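Local coordinates for protein valine-pyruvate aminotransferase (PDB 3G7Q) that transfers the amino group of valine to pyruvate, probably serving alanine biosynthesis, as a pyridoxal-phosphate-dependent class I aminotransferase, at residues A[75-87]-A[287-300]. Sequence-based numbering, arbitrary orientation.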
# COMPACT_ATOMS: atom_id res chain seq x y z
N GLN A 75 -1.72 18.55 5.90
CA GLN A 75 -2.27 17.57 6.83
C GLN A 75 -1.83 16.18 6.37
O GLN A 75 -2.57 15.19 6.52
CB GLN A 75 -3.78 17.66 6.88
CG GLN A 75 -4.29 18.96 7.41
CD GLN A 75 -5.79 18.96 7.52
OE1 GLN A 75 -6.48 18.65 6.55
NE2 GLN A 75 -6.32 19.29 8.71
N GLY A 76 -0.60 16.12 5.85
CA GLY A 76 -0.02 14.90 5.33
C GLY A 76 0.60 14.07 6.43
O GLY A 76 0.42 14.38 7.62
N LYS A 77 1.33 13.03 6.01
CA LYS A 77 2.03 12.14 6.92
C LYS A 77 2.72 12.93 8.04
O LYS A 77 2.51 12.64 9.22
CB LYS A 77 3.06 11.28 6.18
N THR A 78 3.46 13.97 7.70
CA THR A 78 4.20 14.75 8.71
C THR A 78 3.32 15.45 9.75
O THR A 78 3.61 15.37 10.96
CB THR A 78 5.12 15.78 8.04
OG1 THR A 78 5.97 15.09 7.10
CG2 THR A 78 5.97 16.53 9.07
N ALA A 79 2.27 16.14 9.32
CA ALA A 79 1.38 16.80 10.27
C ALA A 79 0.72 15.76 11.18
O ALA A 79 0.51 16.00 12.38
CB ALA A 79 0.33 17.62 9.53
N LEU A 80 0.39 14.60 10.60
CA LEU A 80 -0.26 13.53 11.37
C LEU A 80 0.69 12.89 12.39
O LEU A 80 0.27 12.58 13.50
CB LEU A 80 -0.82 12.45 10.44
CG LEU A 80 -1.51 11.28 11.14
CD1 LEU A 80 -2.67 11.77 12.00
CD2 LEU A 80 -1.98 10.24 10.14
N LEU A 81 1.95 12.67 12.02
CA LEU A 81 2.91 12.14 12.99
C LEU A 81 2.97 13.04 14.22
O LEU A 81 2.99 12.53 15.35
CB LEU A 81 4.31 11.96 12.39
CG LEU A 81 4.49 10.97 11.23
CD1 LEU A 81 5.98 10.85 10.91
CD2 LEU A 81 3.89 9.60 11.50
N ASN A 82 2.99 14.36 14.00
CA ASN A 82 2.99 15.33 15.09
C ASN A 82 1.70 15.29 15.91
O ASN A 82 1.73 15.35 17.13
CB ASN A 82 3.18 16.77 14.58
CG ASN A 82 4.56 17.02 13.99
OD1 ASN A 82 5.45 16.19 14.08
ND2 ASN A 82 4.73 18.20 13.39
N ALA A 83 0.56 15.21 15.21
CA ALA A 83 -0.75 15.18 15.85
C ALA A 83 -0.96 13.93 16.70
O ALA A 83 -1.46 14.01 17.83
CB ALA A 83 -1.86 15.29 14.79
N LEU A 84 -0.60 12.79 16.15
CA LEU A 84 -0.69 11.52 16.88
C LEU A 84 0.24 11.51 18.10
O LEU A 84 -0.13 10.99 19.15
CB LEU A 84 -0.35 10.35 15.97
CG LEU A 84 -1.37 9.88 14.96
CD1 LEU A 84 -0.74 8.89 13.94
CD2 LEU A 84 -2.55 9.24 15.66
N ALA A 85 1.45 12.03 17.94
CA ALA A 85 2.39 12.12 19.05
C ALA A 85 1.78 12.95 20.18
O ALA A 85 1.74 12.49 21.33
CB ALA A 85 3.75 12.70 18.60
N VAL A 86 1.29 14.15 19.86
CA VAL A 86 0.67 15.02 20.87
C VAL A 86 -0.53 14.33 21.51
O VAL A 86 -0.68 14.36 22.73
CB VAL A 86 0.29 16.41 20.28
CG1 VAL A 86 -0.49 17.22 21.27
CG2 VAL A 86 1.55 17.17 19.86
N LEU A 87 -1.36 13.67 20.70
CA LEU A 87 -2.52 12.97 21.23
C LEU A 87 -2.15 11.91 22.26
O LEU A 87 -2.76 11.86 23.36
CB LEU A 87 -3.28 12.26 20.10
CG LEU A 87 -4.48 11.40 20.47
CD1 LEU A 87 -5.60 12.30 20.99
CD2 LEU A 87 -4.96 10.56 19.28
N PRO A 287 -4.96 10.27 6.58
CA PRO A 287 -4.21 11.16 7.46
C PRO A 287 -4.83 12.54 7.64
O PRO A 287 -4.83 13.05 8.77
CB PRO A 287 -2.84 11.26 6.78
CG PRO A 287 -2.72 10.01 5.98
CD PRO A 287 -4.10 9.65 5.56
N ALA A 288 -5.38 13.13 6.58
CA ALA A 288 -5.97 14.47 6.68
C ALA A 288 -7.22 14.44 7.57
O ALA A 288 -7.41 15.32 8.42
CB ALA A 288 -6.30 15.05 5.27
N MSE A 289 -8.05 13.42 7.38
CA MSE A 289 -9.24 13.27 8.21
C MSE A 289 -8.87 13.06 9.67
O MSE A 289 -9.51 13.63 10.55
CB MSE A 289 -10.11 12.12 7.71
CG MSE A 289 -10.75 12.46 6.37
SE MSE A 289 -11.72 10.95 5.70
CE MSE A 289 -13.40 11.10 6.75
N MSE A 290 -7.86 12.24 9.93
CA MSE A 290 -7.40 12.03 11.30
C MSE A 290 -6.88 13.32 11.93
O MSE A 290 -7.19 13.62 13.08
CB MSE A 290 -6.27 11.01 11.36
CG MSE A 290 -6.71 9.59 11.17
SE MSE A 290 -5.29 8.40 11.77
CE MSE A 290 -5.15 8.94 13.22
N CYS A 291 -6.08 14.07 11.18
CA CYS A 291 -5.58 15.34 11.69
C CYS A 291 -6.73 16.24 12.13
O CYS A 291 -6.70 16.85 13.20
CB CYS A 291 -4.75 16.11 10.67
SG CYS A 291 -3.08 15.57 10.44
N GLU A 292 -7.75 16.31 11.29
CA GLU A 292 -8.91 17.14 11.55
C GLU A 292 -9.69 16.64 12.76
O GLU A 292 -10.09 17.44 13.60
CB GLU A 292 -9.80 17.18 10.30
CG GLU A 292 -10.78 18.30 10.24
CD GLU A 292 -10.14 19.69 10.30
OE1 GLU A 292 -9.00 19.92 9.84
OE2 GLU A 292 -10.81 20.55 10.87
N MSE A 293 -9.91 15.32 12.85
CA MSE A 293 -10.63 14.77 13.99
C MSE A 293 -9.88 15.02 15.30
O MSE A 293 -10.49 15.32 16.33
CB MSE A 293 -10.92 13.27 13.82
CG MSE A 293 -11.95 13.00 12.74
SE MSE A 293 -12.41 11.14 12.60
CE MSE A 293 -10.77 10.56 11.85
N ILE A 294 -8.55 14.91 15.26
CA ILE A 294 -7.73 15.16 16.46
C ILE A 294 -7.81 16.63 16.86
O ILE A 294 -8.01 16.96 18.03
CB ILE A 294 -6.28 14.72 16.25
CG1 ILE A 294 -6.21 13.20 16.18
CG2 ILE A 294 -5.38 15.25 17.38
CD1 ILE A 294 -4.90 12.66 15.64
N LYS A 295 -7.67 17.51 15.87
CA LYS A 295 -7.78 18.97 16.08
C LYS A 295 -9.12 19.38 16.68
O LYS A 295 -9.18 20.25 17.54
CB LYS A 295 -7.58 19.68 14.75
CG LYS A 295 -7.66 21.19 14.79
CD LYS A 295 -7.44 21.78 13.39
N ARG A 296 -10.19 18.74 16.22
CA ARG A 296 -11.53 19.04 16.71
C ARG A 296 -11.88 18.30 18.01
O ARG A 296 -12.99 18.47 18.52
CB ARG A 296 -12.56 18.68 15.65
CG ARG A 296 -12.40 19.45 14.36
CD ARG A 296 -13.42 19.01 13.35
NE ARG A 296 -13.23 19.78 12.12
CZ ARG A 296 -14.17 20.00 11.20
NH1 ARG A 296 -15.42 19.56 11.37
NH2 ARG A 296 -13.87 20.71 10.12
N ASN A 297 -10.95 17.51 18.53
CA ASN A 297 -11.14 16.73 19.76
C ASN A 297 -12.35 15.79 19.62
O ASN A 297 -13.14 15.63 20.55
CB ASN A 297 -11.29 17.65 20.98
CG ASN A 297 -11.06 16.92 22.29
OD1 ASN A 297 -10.11 16.14 22.43
ND2 ASN A 297 -11.92 17.18 23.27
N ASP A 298 -12.48 15.18 18.44
CA ASP A 298 -13.57 14.26 18.15
C ASP A 298 -13.15 12.79 18.12
O ASP A 298 -14.01 11.92 18.25
CB ASP A 298 -14.15 14.56 16.77
CG ASP A 298 -14.91 15.86 16.73
OD1 ASP A 298 -15.42 16.28 17.78
OD2 ASP A 298 -15.00 16.43 15.62
N LEU A 299 -11.86 12.50 17.96
CA LEU A 299 -11.46 11.11 17.73
C LEU A 299 -11.75 10.20 18.93
O LEU A 299 -12.41 9.16 18.80
CB LEU A 299 -9.98 11.07 17.30
CG LEU A 299 -9.38 9.71 16.95
CD1 LEU A 299 -10.17 9.04 15.82
CD2 LEU A 299 -7.87 9.88 16.60
N LEU A 300 -11.29 10.60 20.11
CA LEU A 300 -11.57 9.82 21.31
C LEU A 300 -13.05 9.86 21.68
O LEU A 300 -13.63 8.84 22.07
CB LEU A 300 -10.68 10.31 22.48
CG LEU A 300 -9.24 9.75 22.52
CD1 LEU A 300 -8.55 9.82 21.19
CD2 LEU A 300 -8.37 10.43 23.61
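L80 drives its forked end into helix 285-295 as a knob among P287, M290, C291 and I294. Its CG stands anti to the backbone N (chi1 180°), which spreads the two methyls along the partner: CD2 rests on P287 CB at 3.6 Å, and CD1 meets M290 CB at 3.7 Å. Where C291 faces L80 the CA atoms of the two residues are 5.6 Å apart, a closeness that a short side chain suits; C291 SG lies 3.6 Å from L80 N and also touches the methyl of A79. In the reverse direction I294 is the knob, its CD1 entering the hole formed by L80, A83, L84 and L87; A83, with a lone methyl, leaves room for it. The unbranched chain of selenomethionine M290 bends at chi3 in one of its two conformers, bringing its CE to 3.6 Å from L84 CD2.

These reciprocal knobs-into-holes join helices 77-92 and 285-295 of the class I aminotransferase fold; the axes of their segments 77-87 and 287-295 run in the same general sense, 36° apart and 9.0 Å at closest approach. N297, with positive phi and backbone bonds back into the last turn, closes the helix in a Schellman motif, and the chain then turns into helix 299-325; there L87 reaches L299 and L300, its CD1 meeting L300 CD1.

At the other end, just ahead of N-cap G76, the extended side chain of Q75 passes alongside A288, whose single methyl leaves it room. Q75 NE2 donates to E292 OE1 (3.0 Å), with the acceptor nearly in the amide plane although amide and carboxylate are turned 61° apart. R296 holds the carboxylate's other oxygen side-on, NE lying 2.8 Å from E292 OE2 and NH2 sharing that atom. K63 adds a salt bridge to OE1, while D57 pairs with R296 NH1, tying this polar border to helices 63-69 and 45-61.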